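Local coordinates for tailspike protein (Siphovirus 9NA, PDB 3RIQ) that probably binds and cleaves the lipopolysaccharide O-antigen of Salmonella, acting as a trimeric endorhamnosidase tailspike that lets the phage recognise its host, at residues Y92-F97 with K120-N125; G101-N106 with T272-Y277; F184-S189 with G210-G215; K88-T93 with V114-D119; S218-I223 with S246-Y251. All blocks are in the same frame, centred on the assembly; numbering follows the deposited sequence.

Contact 1: residues Y92-F97 with K120-N125; sequences YTVYRF and KGYKPN
Y95 and K120 meet at one end of this contact. The lysine chain, extended beyond CG, passes over one face of the tyrosine ring: CE rides above the ring centre, 3.6 Å from Y95 CZ, and NZ reaches on to an off-centre cation-pi position. At the other end Y122 does the work. Its CG lies between backbone N and carbonyl carbon (chi1 63°), and the ring runs beside V94, whose CG1 packs on one face, 3.6 Å from Y122 CE1. Y122 OH then takes R96 NE at 2.9 Å, nearly straight (170°) and in the guanidinium plane. D130 and D128 hold NH1 and NH2, so each guanidinium nitrogen of R96 has a partner; D128 also binds the Y122 hydroxyl. Between these ends a single antiparallel bridge, V94 N to Y122 O (2.8 Å) and Y122 N to V94 O (3.2 Å), joins two parts of the loop region packed outside the right-handed beta-helix. T93 OG1 donates to K120 O at 2.9 Å, in the carbonyl plane on a lone pair. V94 and R96 lean on helix 107-112, Y92 and P124 on helix 137-140, and Y95 and K120 rest against Y214 of beta-helix strand 211-214.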
# COMPACT_ATOMS: atom_id res chain seq x y z
N TYR A 92 -16.42 21.33 30.18
CA TYR A 92 -16.80 22.12 29.02
C TYR A 92 -15.88 21.73 27.87
O TYR A 92 -14.66 21.68 28.04
CB TYR A 92 -16.65 23.63 29.32
CG TYR A 92 -17.70 24.13 30.28
CD1 TYR A 92 -18.94 24.59 29.80
CD2 TYR A 92 -17.48 24.15 31.65
CE1 TYR A 92 -19.93 25.07 30.68
CE2 TYR A 92 -18.45 24.60 32.52
CZ TYR A 92 -19.67 25.06 32.03
OH TYR A 92 -20.62 25.52 32.93
N THR A 93 -16.47 21.44 26.71
CA THR A 93 -15.68 21.16 25.52
C THR A 93 -16.06 22.06 24.38
O THR A 93 -17.21 22.51 24.29
CB THR A 93 -15.78 19.69 25.03
OG1 THR A 93 -17.12 19.39 24.58
CG2 THR A 93 -15.35 18.73 26.16
N VAL A 94 -15.09 22.34 23.51
CA VAL A 94 -15.36 23.01 22.21
C VAL A 94 -15.64 21.96 21.13
O VAL A 94 -14.95 20.94 21.08
CB VAL A 94 -14.19 23.99 21.82
CG1 VAL A 94 -12.83 23.26 21.61
CG2 VAL A 94 -14.55 24.77 20.54
N TYR A 95 -16.69 22.17 20.33
CA TYR A 95 -17.09 21.23 19.30
C TYR A 95 -17.09 21.93 17.96
O TYR A 95 -17.95 22.78 17.69
CB TYR A 95 -18.47 20.65 19.61
CG TYR A 95 -18.87 19.54 18.64
CD1 TYR A 95 -18.12 18.37 18.56
CD2 TYR A 95 -19.99 19.65 17.84
CE1 TYR A 95 -18.46 17.37 17.67
CE2 TYR A 95 -20.37 18.62 16.94
CZ TYR A 95 -19.58 17.48 16.87
OH TYR A 95 -19.90 16.46 16.02
N ARG A 96 -16.11 21.61 17.13
CA ARG A 96 -15.83 22.45 15.93
C ARG A 96 -16.54 21.99 14.65
O ARG A 96 -16.06 22.27 13.55
CB ARG A 96 -14.31 22.49 15.67
CG ARG A 96 -13.51 23.25 16.75
CD ARG A 96 -12.03 23.29 16.44
NE ARG A 96 -11.28 24.15 17.37
CZ ARG A 96 -11.26 25.49 17.33
NH1 ARG A 96 -11.94 26.15 16.39
NH2 ARG A 96 -10.56 26.17 18.22
N PHE A 97 -17.66 21.27 14.79
CA PHE A 97 -18.33 20.64 13.64
C PHE A 97 -19.82 20.92 13.61
O PHE A 97 -20.46 21.10 14.64
CB PHE A 97 -18.03 19.12 13.59
CG PHE A 97 -16.55 18.85 13.61
CD1 PHE A 97 -15.80 18.86 12.42
CD2 PHE A 97 -15.88 18.69 14.84
CE1 PHE A 97 -14.42 18.69 12.44
CE2 PHE A 97 -14.50 18.53 14.88
CZ PHE A 97 -13.76 18.54 13.66
N LYS A 120 -18.04 14.16 23.30
CA LYS A 120 -17.36 14.70 22.10
C LYS A 120 -16.86 16.12 22.39
O LYS A 120 -17.22 16.74 23.42
CB LYS A 120 -18.31 14.71 20.88
CG LYS A 120 -19.45 15.69 20.98
CD LYS A 120 -20.51 15.37 19.94
CE LYS A 120 -21.48 16.52 19.79
NZ LYS A 120 -22.72 16.07 19.05
N GLY A 121 -16.08 16.66 21.46
CA GLY A 121 -15.36 17.91 21.69
C GLY A 121 -14.18 17.69 22.62
O GLY A 121 -14.02 16.62 23.19
N TYR A 122 -13.35 18.71 22.73
CA TYR A 122 -12.20 18.67 23.66
C TYR A 122 -12.14 19.96 24.48
O TYR A 122 -12.74 20.97 24.11
CB TYR A 122 -10.88 18.42 22.89
CG TYR A 122 -10.54 19.53 21.91
CD1 TYR A 122 -9.85 20.67 22.35
CD2 TYR A 122 -10.88 19.42 20.55
CE1 TYR A 122 -9.53 21.72 21.45
CE2 TYR A 122 -10.58 20.46 19.65
CZ TYR A 122 -9.91 21.60 20.11
OH TYR A 122 -9.60 22.61 19.22
N LYS A 123 -11.39 19.93 25.58
CA LYS A 123 -11.30 21.12 26.44
C LYS A 123 -10.56 22.28 25.74
O LYS A 123 -9.47 22.12 25.22
CB LYS A 123 -10.65 20.82 27.79
CG LYS A 123 -9.28 20.17 27.72
CD LYS A 123 -8.32 20.76 28.76
CE LYS A 123 -7.12 19.87 28.89
NZ LYS A 123 -6.13 20.38 29.92
N PRO A 124 -11.16 23.47 25.75
CA PRO A 124 -10.51 24.62 25.16
C PRO A 124 -9.18 24.92 25.82
O PRO A 124 -9.04 24.74 27.04
CB PRO A 124 -11.47 25.77 25.44
CG PRO A 124 -12.73 25.17 25.65
CD PRO A 124 -12.51 23.79 26.23
N ASN A 125 -8.23 25.37 25.02
CA ASN A 125 -6.86 25.61 25.49
C ASN A 125 -6.13 26.62 24.62
O ASN A 125 -6.72 27.17 23.68
CB ASN A 125 -6.06 24.31 25.52
CG ASN A 125 -5.80 23.76 24.15
OD1 ASN A 125 -4.74 24.00 23.55
ND2 ASN A 125 -6.78 23.07 23.60

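Contact 2: residues G101-N106 with T272-Y277; sequences GNWVTN and TIQCYY
W103 and Q274 bring the two backbones nearest, yet their CA atoms stay 8.4 Å apart without any strand pairing, and Q274 itself takes a left-handed conformation (phi 54°) just where its strand ends. That strand, 266-273, belongs to the right-handed beta-helix of the tailspike, while 101-106 is part of a loop packed against the outside of it. The side chains bridge the gap. Q274 extends beyond CG and presents NE2 to G101 O at 2.9 Å; the bond is practically straight (176°), lies in the amide plane and arrives nearly along the C=O axis. NE2 also binds D319 and OE1 accepts from R242 NE, which together fix which way round the amide sits. W103 pushes its benzo end into the turn after the strand: CH2 comes within 3.5 Å of Q274 O, and CZ2 lies 3.9 Å from Q274 CB, with Q274 NE2 over one face of the indole. The indole N-H is spoken for by D319 O, and the rings of F97 and H343 also touch W103. Y276, itself in a cation-pi contact with R96, meets the indole obliquely, planes 44° apart, with W103 CZ3 3.6 Å from CD1 at the tyrosine's edge. At the edge of the indole, C275 O lies close to its plane, 3.4 Å from W103 CZ2.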
# COMPACT_ATOMS: atom_id res chain seq x y z
N GLY A 101 -21.21 17.23 9.92
CA GLY A 101 -19.84 16.79 10.21
C GLY A 101 -18.76 17.62 9.51
O GLY A 101 -17.59 17.15 9.37
N ASN A 102 -19.11 18.85 9.09
CA ASN A 102 -18.12 19.77 8.49
C ASN A 102 -17.58 20.80 9.48
O ASN A 102 -18.26 21.13 10.47
CB ASN A 102 -18.73 20.53 7.30
CG ASN A 102 -18.96 19.63 6.09
OD1 ASN A 102 -20.03 19.67 5.46
ND2 ASN A 102 -17.96 18.83 5.76
N TRP A 103 -16.38 21.31 9.23
CA TRP A 103 -15.78 22.32 10.11
C TRP A 103 -16.68 23.54 10.24
O TRP A 103 -17.25 24.03 9.24
CB TRP A 103 -14.43 22.79 9.57
CG TRP A 103 -13.34 21.77 9.67
CD1 TRP A 103 -12.84 20.97 8.66
CD2 TRP A 103 -12.58 21.43 10.85
NE1 TRP A 103 -11.82 20.17 9.14
CE2 TRP A 103 -11.64 20.43 10.47
CE3 TRP A 103 -12.60 21.88 12.17
CZ2 TRP A 103 -10.74 19.85 11.39
CZ3 TRP A 103 -11.70 21.32 13.08
CH2 TRP A 103 -10.77 20.33 12.68
N VAL A 104 -16.74 24.04 11.47
CA VAL A 104 -17.30 25.35 11.80
C VAL A 104 -16.12 26.24 12.18
O VAL A 104 -15.34 25.89 13.07
CB VAL A 104 -18.29 25.28 12.99
CG1 VAL A 104 -18.74 26.70 13.43
CG2 VAL A 104 -19.51 24.40 12.62
N THR A 105 -15.96 27.37 11.50
CA THR A 105 -14.79 28.22 11.77
C THR A 105 -15.11 29.64 12.21
O THR A 105 -14.24 30.33 12.73
CB THR A 105 -13.84 28.29 10.54
OG1 THR A 105 -14.54 28.90 9.45
CG2 THR A 105 -13.33 26.90 10.12
N ASN A 106 -16.35 30.10 11.99
CA ASN A 106 -16.80 31.39 12.50
C ASN A 106 -16.56 31.42 14.01
O ASN A 106 -17.14 30.60 14.74
CB ASN A 106 -18.28 31.58 12.14
CG ASN A 106 -18.86 32.90 12.66
OD1 ASN A 106 -18.41 33.44 13.66
ND2 ASN A 106 -19.87 33.41 11.96
N THR A 272 -5.96 9.53 9.96
CA THR A 272 -6.28 10.72 10.78
C THR A 272 -7.43 11.45 10.16
O THR A 272 -7.37 11.82 8.98
CB THR A 272 -5.10 11.67 10.91
OG1 THR A 272 -3.99 10.97 11.46
CG2 THR A 272 -5.47 12.85 11.83
N ILE A 273 -8.50 11.60 10.93
CA ILE A 273 -9.71 12.27 10.44
C ILE A 273 -9.96 13.57 11.20
O ILE A 273 -10.19 13.54 12.40
CB ILE A 273 -10.93 11.33 10.65
CG1 ILE A 273 -10.76 10.03 9.81
CG2 ILE A 273 -12.26 12.08 10.31
CD1 ILE A 273 -11.77 8.86 10.17
N GLN A 274 -9.92 14.71 10.50
CA GLN A 274 -10.32 16.02 11.06
C GLN A 274 -9.61 16.40 12.35
O GLN A 274 -10.24 16.91 13.28
CB GLN A 274 -11.84 16.11 11.21
CG GLN A 274 -12.55 16.08 9.86
CD GLN A 274 -14.06 16.15 10.01
OE1 GLN A 274 -14.66 15.44 10.85
NE2 GLN A 274 -14.69 17.00 9.22
N CYS A 275 -8.30 16.19 12.43
CA CYS A 275 -7.55 16.81 13.56
C CYS A 275 -7.44 18.33 13.32
O CYS A 275 -7.61 18.80 12.18
CB CYS A 275 -6.17 16.19 13.75
SG CYS A 275 -5.05 16.38 12.32
N TYR A 276 -7.22 19.09 14.38
CA TYR A 276 -7.19 20.55 14.23
C TYR A 276 -5.84 21.06 13.76
O TYR A 276 -5.77 22.12 13.11
CB TYR A 276 -7.64 21.23 15.52
CG TYR A 276 -7.96 22.70 15.37
CD1 TYR A 276 -8.93 23.15 14.44
CD2 TYR A 276 -7.34 23.64 16.17
CE1 TYR A 276 -9.26 24.52 14.33
CE2 TYR A 276 -7.67 24.99 16.09
CZ TYR A 276 -8.62 25.43 15.14
OH TYR A 276 -8.95 26.79 15.04
N TYR A 277 -4.76 20.33 14.07
CA TYR A 277 -3.48 20.65 13.47
C TYR A 277 -3.14 19.63 12.36
O TYR A 277 -3.94 19.48 11.42
CB TYR A 277 -2.41 20.89 14.54
CG TYR A 277 -2.60 22.26 15.19
CD1 TYR A 277 -1.95 23.38 14.65
CD2 TYR A 277 -3.49 22.45 16.24
CE1 TYR A 277 -2.12 24.65 15.21
CE2 TYR A 277 -3.67 23.71 16.81
CZ TYR A 277 -3.00 24.81 16.30
OH TYR A 277 -3.19 26.07 16.86

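Contact 3: residues F184-S189 with G210-G215; sequences FIAWES and GEIKYG
E211 and F184 start the pairing of two successive rungs of the right-handed beta-helix, strands 184-186 and 211-214 running parallel: a water takes F184 N and donates to E211 O, and F184 CB lies 3.6 Å from E211 O. I212 comes next and points the same way as F184. With CG anti to its backbone N (chi1 -164°), F184 lays its ring beside the isoleucine, so that I212 CG1 sits over one face, toward the rim, and I212 CG2 is 4.0 Å from F184 CD2; both side chains also touch I191. K213 turns to the face shared with I185. Its N binds F184 O at 2.9 Å and its O receives A186 N at 2.8 Å, while its ammonium leads away to D230 and D232 of the second subunit, tying this rung into the trimer. Y214 sends its hydroxyl to R242, and a water links its carbonyl to E188 O. G215 closes the walk where the first segment turns a corner, its CA resting 3.4 Å from both W187 O and E188 O. Its N stands poorly angled to A186 O, and a water fills in, accepting from G215 N at 2.8 Å and donating to A186 O.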
# COMPACT_ATOMS: atom_id res chain seq x y z
N PHE A 184 -12.50 5.27 23.49
CA PHE A 184 -11.42 6.11 24.03
C PHE A 184 -11.64 7.57 23.63
O PHE A 184 -11.32 7.98 22.50
CB PHE A 184 -10.08 5.56 23.52
CG PHE A 184 -8.87 6.05 24.26
CD1 PHE A 184 -7.99 5.15 24.86
CD2 PHE A 184 -8.59 7.43 24.38
CE1 PHE A 184 -6.82 5.59 25.52
CE2 PHE A 184 -7.44 7.89 25.07
CZ PHE A 184 -6.54 6.98 25.63
N ILE A 185 -12.23 8.34 24.55
CA ILE A 185 -12.42 9.78 24.37
C ILE A 185 -11.34 10.43 25.23
O ILE A 185 -11.40 10.36 26.50
CB ILE A 185 -13.82 10.20 24.80
CG1 ILE A 185 -14.87 9.41 24.01
CG2 ILE A 185 -13.99 11.71 24.66
CD1 ILE A 185 -16.20 9.35 24.67
N ALA A 186 -10.31 11.00 24.59
CA ALA A 186 -9.12 11.49 25.28
C ALA A 186 -9.37 12.79 26.03
O ALA A 186 -10.40 13.48 25.82
CB ALA A 186 -7.99 11.67 24.25
N TRP A 187 -8.46 13.12 26.95
CA TRP A 187 -8.52 14.41 27.67
C TRP A 187 -7.51 15.42 27.08
O TRP A 187 -7.90 16.48 26.58
CB TRP A 187 -8.27 14.16 29.16
CG TRP A 187 -8.25 15.42 29.98
CD1 TRP A 187 -7.24 15.84 30.82
CD2 TRP A 187 -9.28 16.41 30.06
NE1 TRP A 187 -7.60 17.04 31.41
CE2 TRP A 187 -8.84 17.40 30.97
CE3 TRP A 187 -10.55 16.55 29.47
CZ2 TRP A 187 -9.62 18.53 31.30
CZ3 TRP A 187 -11.30 17.66 29.77
CH2 TRP A 187 -10.85 18.63 30.70
N GLU A 188 -6.23 15.06 27.11
CA GLU A 188 -5.15 15.84 26.52
C GLU A 188 -4.62 15.01 25.34
O GLU A 188 -5.40 14.72 24.40
CB GLU A 188 -4.10 16.21 27.59
CG GLU A 188 -4.68 17.21 28.57
CD GLU A 188 -3.89 17.41 29.84
OE1 GLU A 188 -3.76 18.59 30.23
OE2 GLU A 188 -3.46 16.42 30.48
N SER A 189 -3.35 14.63 25.33
CA SER A 189 -2.92 13.61 24.37
C SER A 189 -3.42 12.25 24.87
O SER A 189 -3.46 12.01 26.07
CB SER A 189 -1.41 13.64 24.20
OG SER A 189 -1.01 14.79 23.48
N GLY A 210 -6.64 0.01 17.08
CA GLY A 210 -7.62 0.82 17.80
C GLY A 210 -7.88 2.21 17.27
O GLY A 210 -7.55 2.55 16.11
N GLU A 211 -8.49 3.01 18.12
CA GLU A 211 -8.97 4.34 17.78
C GLU A 211 -8.98 5.22 19.01
O GLU A 211 -9.42 4.78 20.11
CB GLU A 211 -10.39 4.29 17.16
CG GLU A 211 -10.92 5.68 16.79
CD GLU A 211 -12.04 5.69 15.74
OE1 GLU A 211 -12.45 4.58 15.27
OE2 GLU A 211 -12.51 6.82 15.36
N ILE A 212 -8.48 6.44 18.85
CA ILE A 212 -8.48 7.46 19.92
C ILE A 212 -9.22 8.67 19.35
O ILE A 212 -8.92 9.11 18.23
CB ILE A 212 -7.01 7.81 20.30
CG1 ILE A 212 -6.38 6.60 21.04
CG2 ILE A 212 -6.94 9.11 21.15
CD1 ILE A 212 -4.89 6.67 21.17
N LYS A 213 -10.12 9.24 20.15
CA LYS A 213 -11.04 10.30 19.73
C LYS A 213 -10.90 11.54 20.60
O LYS A 213 -10.78 11.44 21.83
CB LYS A 213 -12.49 9.81 19.86
CG LYS A 213 -12.74 8.48 19.19
CD LYS A 213 -14.23 8.07 19.28
CE LYS A 213 -14.41 6.69 18.66
NZ LYS A 213 -15.85 6.22 18.64
N TYR A 214 -10.92 12.71 19.96
CA TYR A 214 -10.88 13.99 20.69
C TYR A 214 -9.65 14.13 21.61
O TYR A 214 -8.56 13.69 21.23
CB TYR A 214 -12.23 14.31 21.40
CG TYR A 214 -13.38 14.38 20.41
CD1 TYR A 214 -13.56 15.52 19.61
CD2 TYR A 214 -14.27 13.31 20.24
CE1 TYR A 214 -14.60 15.60 18.66
CE2 TYR A 214 -15.34 13.36 19.30
CZ TYR A 214 -15.48 14.51 18.51
OH TYR A 214 -16.51 14.59 17.60
N GLY A 215 -9.81 14.78 22.77
CA GLY A 215 -8.64 15.26 23.53
C GLY A 215 -8.06 16.52 22.97
O GLY A 215 -8.15 16.78 21.76
O HOH W 1 -12.14 4.96 20.61
O HOH W 2 -11.91 15.44 24.57
O HOH W 3 -5.74 13.03 21.90

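Contact 4: residues K88-T93 with V114-D119; sequences KTTPYT and VAQRLD
Q116 lies flat against Y92: its CG stands over the ring centre, 3.6 Å from the centroid, and the amide is stacked with its plane 18° from that of the ring. The same amide reaches back to the first segment, NE2 donating to T90 O at 2.9 Å in an almost straight bond (173°). R117, extended from CG to NE, swings its guanidinium round to T93, where NH2 binds OG1 at 3.1 Å in the guanidinium plane; that hydroxyl's own proton goes to K120. A115 CB lies over one face of the guanidinium, toward its rim. The backbone between them is a small two-stranded antiparallel ribbon, separate from the parallel rungs of the beta-helix, with the non-hydrogen-bonded pair Y92 and Q116 on one face and the hydrogen-bonded pair T93 and A115 on the other, T93 N donating to A115 O at 2.8 Å. R117 N to P91 O (3.0 Å) carries the pairing one step further. L118 then crosses T90 at about a right angle, CD2 being 3.7 Å from T90 OG1. In the next shell, S113 O holds R117 NH1. Farther out, Q142 accepts from Y92 N, and N138 and V139 of helix 137-140 touch the Y92 side chain.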
# COMPACT_ATOMS: atom_id res chain seq x y z
N LYS A 88 -14.29 12.74 36.67
CA LYS A 88 -15.34 12.89 37.68
C LYS A 88 -16.28 14.05 37.29
O LYS A 88 -17.49 13.88 37.17
CB LYS A 88 -14.72 13.07 39.07
CG LYS A 88 -15.80 13.34 40.14
CD LYS A 88 -15.25 13.31 41.58
CE LYS A 88 -14.16 14.38 41.82
NZ LYS A 88 -13.60 14.40 43.26
N THR A 89 -15.70 15.21 37.03
CA THR A 89 -16.44 16.41 36.60
C THR A 89 -16.61 16.39 35.08
O THR A 89 -15.69 16.05 34.36
CB THR A 89 -15.63 17.69 36.98
OG1 THR A 89 -15.40 17.72 38.40
CG2 THR A 89 -16.39 18.97 36.60
N THR A 90 -17.80 16.73 34.59
CA THR A 90 -18.05 16.81 33.16
C THR A 90 -17.43 18.12 32.64
O THR A 90 -17.75 19.20 33.14
CB THR A 90 -19.55 16.77 32.84
OG1 THR A 90 -20.09 15.52 33.30
CG2 THR A 90 -19.78 16.92 31.34
N PRO A 91 -16.50 18.02 31.66
CA PRO A 91 -15.81 19.22 31.23
C PRO A 91 -16.63 20.01 30.22
O PRO A 91 -17.45 19.43 29.51
CB PRO A 91 -14.59 18.67 30.50
CG PRO A 91 -15.09 17.36 29.89
CD PRO A 91 -15.95 16.80 31.02
N TYR A 92 -16.42 21.33 30.18
CA TYR A 92 -16.80 22.12 29.02
C TYR A 92 -15.88 21.73 27.87
O TYR A 92 -14.66 21.68 28.04
CB TYR A 92 -16.65 23.63 29.32
CG TYR A 92 -17.70 24.13 30.28
CD1 TYR A 92 -18.94 24.59 29.80
CD2 TYR A 92 -17.48 24.15 31.65
CE1 TYR A 92 -19.93 25.07 30.68
CE2 TYR A 92 -18.45 24.60 32.52
CZ TYR A 92 -19.67 25.06 32.03
OH TYR A 92 -20.62 25.52 32.93
N THR A 93 -16.47 21.44 26.71
CA THR A 93 -15.68 21.16 25.52
C THR A 93 -16.06 22.06 24.38
O THR A 93 -17.21 22.51 24.29
CB THR A 93 -15.78 19.69 25.03
OG1 THR A 93 -17.12 19.39 24.58
CG2 THR A 93 -15.35 18.73 26.16
N VAL A 114 -19.23 25.84 23.01
CA VAL A 114 -18.64 25.42 24.29
C VAL A 114 -19.72 25.06 25.32
O VAL A 114 -20.53 25.92 25.72
CB VAL A 114 -17.65 26.48 24.85
CG1 VAL A 114 -17.19 26.09 26.29
CG2 VAL A 114 -16.50 26.71 23.87
N ALA A 115 -19.72 23.81 25.75
CA ALA A 115 -20.78 23.22 26.56
C ALA A 115 -20.25 22.00 27.28
O ALA A 115 -19.30 21.35 26.80
CB ALA A 115 -21.98 22.83 25.69
N GLN A 116 -20.83 21.68 28.43
CA GLN A 116 -20.46 20.45 29.15
C GLN A 116 -20.85 19.18 28.39
O GLN A 116 -22.03 18.98 28.05
CB GLN A 116 -21.08 20.45 30.55
CG GLN A 116 -20.34 21.37 31.47
CD GLN A 116 -20.90 21.36 32.88
OE1 GLN A 116 -21.96 21.94 33.13
NE2 GLN A 116 -20.18 20.72 33.80
N ARG A 117 -19.86 18.34 28.11
CA ARG A 117 -20.10 17.10 27.38
C ARG A 117 -19.17 16.03 27.90
O ARG A 117 -18.02 16.31 28.29
CB ARG A 117 -19.82 17.25 25.86
CG ARG A 117 -20.57 18.34 25.13
CD ARG A 117 -20.25 18.23 23.63
NE ARG A 117 -20.98 19.25 22.88
CZ ARG A 117 -20.59 20.52 22.75
NH1 ARG A 117 -21.34 21.37 22.04
NH2 ARG A 117 -19.45 20.93 23.28
N LEU A 118 -19.66 14.81 27.89
CA LEU A 118 -18.80 13.64 28.13
C LEU A 118 -18.46 12.87 26.84
O LEU A 118 -17.62 11.96 26.86
CB LEU A 118 -19.50 12.66 29.08
CG LEU A 118 -19.58 13.03 30.57
CD1 LEU A 118 -20.38 12.00 31.36
CD2 LEU A 118 -18.19 13.15 31.11
N ASP A 119 -19.16 13.19 25.75
CA ASP A 119 -19.09 12.33 24.55
C ASP A 119 -18.20 12.84 23.41
O ASP A 119 -17.73 12.04 22.60
CB ASP A 119 -20.50 11.99 24.01
CG ASP A 119 -21.28 13.24 23.55
OD1 ASP A 119 -21.13 14.31 24.18
OD2 ASP A 119 -22.05 13.17 22.55

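Contact 5: residues S218-I223 with S246-Y251; sequences SAVLFI and SGVKTY
L221 and K249 stand side by side on one face of two parallel beta-helix rungs. L221 CG is anti to the backbone N (chi1 176°), and its CD1 drops into the hollow between the lysine chain and the next tyrosine, 3.7 Å from K249 CG and 4.1 Å from Y251 CD1 at the ring's edge. I223 packs beside the base of the tyrosine, CG1 sitting 3.8 Å from Y251 CB. F222 and T250 point to the opposite face, where both touch F267 of strand 266-273, and the F222 ring turns its edge to K249 O. V220 and V248 meet more loosely and share L238 as a neighbour. At the corner before the strands, S218 is the bump: its CB presses to within 3.0 Å of S246 O, its OG lies against K249 CB, and A219 CB reaches 3.2 Å from G247 O. Holding the rungs in step is a parallel ladder, with K249 N to V220 O, F222 N to K249 O and Y251 N to F222 O (2.9 Å). At the corner a side-chain bond is added, S218 OG accepting from S246 N at 3.2 Å. Main-chain bonds therefore set the spacing here, and aliphatic and aromatic carbons pack along both faces; the one charged chain, K249, lends its methylenes to the packing while its ammonium leads away, in a weak, long pairing with E245.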
# COMPACT_ATOMS: atom_id res chain seq x y z
N SER A 218 -2.57 15.28 21.02
CA SER A 218 -2.36 14.42 19.86
C SER A 218 -2.72 13.00 20.29
O SER A 218 -2.60 12.67 21.48
CB SER A 218 -0.91 14.52 19.37
OG SER A 218 -0.59 15.86 18.98
N ALA A 219 -3.18 12.14 19.38
CA ALA A 219 -3.66 10.84 19.86
C ALA A 219 -2.55 10.08 20.60
O ALA A 219 -2.79 9.48 21.68
CB ALA A 219 -4.26 10.00 18.75
N VAL A 220 -1.35 10.08 20.02
CA VAL A 220 -0.17 9.51 20.67
C VAL A 220 0.92 10.54 20.58
O VAL A 220 1.10 11.15 19.51
CB VAL A 220 0.30 8.18 20.01
CG1 VAL A 220 1.43 7.57 20.83
CG2 VAL A 220 -0.88 7.18 19.85
N LEU A 221 1.66 10.73 21.69
CA LEU A 221 2.71 11.75 21.78
C LEU A 221 4.00 11.13 22.32
O LEU A 221 3.97 10.41 23.35
CB LEU A 221 2.23 12.88 22.71
CG LEU A 221 3.27 13.98 22.98
CD1 LEU A 221 3.52 14.78 21.71
CD2 LEU A 221 2.78 14.89 24.07
N PHE A 222 5.10 11.34 21.61
CA PHE A 222 6.44 10.84 22.01
C PHE A 222 7.35 11.98 22.47
O PHE A 222 7.44 13.01 21.79
CB PHE A 222 7.14 10.13 20.85
CG PHE A 222 6.45 8.86 20.43
CD1 PHE A 222 6.82 7.62 20.97
CD2 PHE A 222 5.36 8.90 19.55
CE1 PHE A 222 6.15 6.44 20.62
CE2 PHE A 222 4.69 7.71 19.20
CZ PHE A 222 5.08 6.50 19.74
N ILE A 223 7.99 11.80 23.64
CA ILE A 223 8.94 12.75 24.19
C ILE A 223 10.24 12.02 24.53
O ILE A 223 10.23 11.11 25.37
CB ILE A 223 8.32 13.39 25.48
CG1 ILE A 223 7.15 14.29 25.11
CG2 ILE A 223 9.39 14.16 26.31
CD1 ILE A 223 6.20 14.62 26.31
N SER A 246 -2.38 17.16 16.71
CA SER A 246 -2.03 16.42 15.50
C SER A 246 -2.33 14.92 15.62
O SER A 246 -2.41 14.37 16.73
CB SER A 246 -0.57 16.66 15.14
OG SER A 246 -0.36 17.99 14.73
N GLY A 247 -2.53 14.25 14.49
CA GLY A 247 -3.06 12.87 14.52
C GLY A 247 -2.21 12.00 15.42
O GLY A 247 -2.74 11.30 16.30
N VAL A 248 -0.89 12.04 15.20
CA VAL A 248 0.11 11.58 16.18
C VAL A 248 1.22 12.63 16.12
O VAL A 248 1.35 13.39 15.15
CB VAL A 248 0.70 10.17 15.86
CG1 VAL A 248 -0.39 9.09 15.88
CG2 VAL A 248 1.50 10.18 14.52
N LYS A 249 2.08 12.66 17.14
CA LYS A 249 3.11 13.71 17.22
C LYS A 249 4.39 13.26 17.88
O LYS A 249 4.35 12.57 18.92
CB LYS A 249 2.56 14.90 18.04
CG LYS A 249 3.53 16.07 18.23
CD LYS A 249 2.85 17.30 18.85
CE LYS A 249 3.91 18.35 19.17
NZ LYS A 249 3.40 19.53 19.99
N THR A 250 5.52 13.67 17.29
CA THR A 250 6.81 13.62 17.97
C THR A 250 7.06 15.04 18.49
O THR A 250 7.01 16.01 17.74
CB THR A 250 7.94 13.16 17.05
OG1 THR A 250 7.98 13.97 15.86
CG2 THR A 250 7.72 11.72 16.63
N TYR A 251 7.31 15.17 19.79
CA TYR A 251 7.53 16.49 20.39
C TYR A 251 8.78 17.16 19.79
O TYR A 251 9.75 16.51 19.41
CB TYR A 251 7.64 16.35 21.94
CG TYR A 251 7.23 17.61 22.73
CD1 TYR A 251 5.94 17.77 23.19
CD2 TYR A 251 8.16 18.59 23.04
CE1 TYR A 251 5.57 18.91 23.90
CE2 TYR A 251 7.81 19.72 23.74
CZ TYR A 251 6.53 19.87 24.17
OH TYR A 251 6.15 21.00 24.90

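From the N terminus, 88-93 pairs first with 114-119 (contact 4), closing a short loop that holds helix 107-112. Contact 1 starts from the same strand and ends a little later, at 120-125, so its loop encloses most of that one; the two share Y92 and T93. Contact 2 begins within both loops, at 101-106, and closes only at 272-277, crossing contacts 1 and 4. Contacts 3 and 5 follow in series inside that long span, each joining successive rungs of the beta-helix, and touch through S189 and S218. Contacts 1 and 4 thus hold the loop region outside the beta-helix together, contacts 3 and 5 the wall, and contact 2 straps one to the other, helped by the K123-E188 salt bridge.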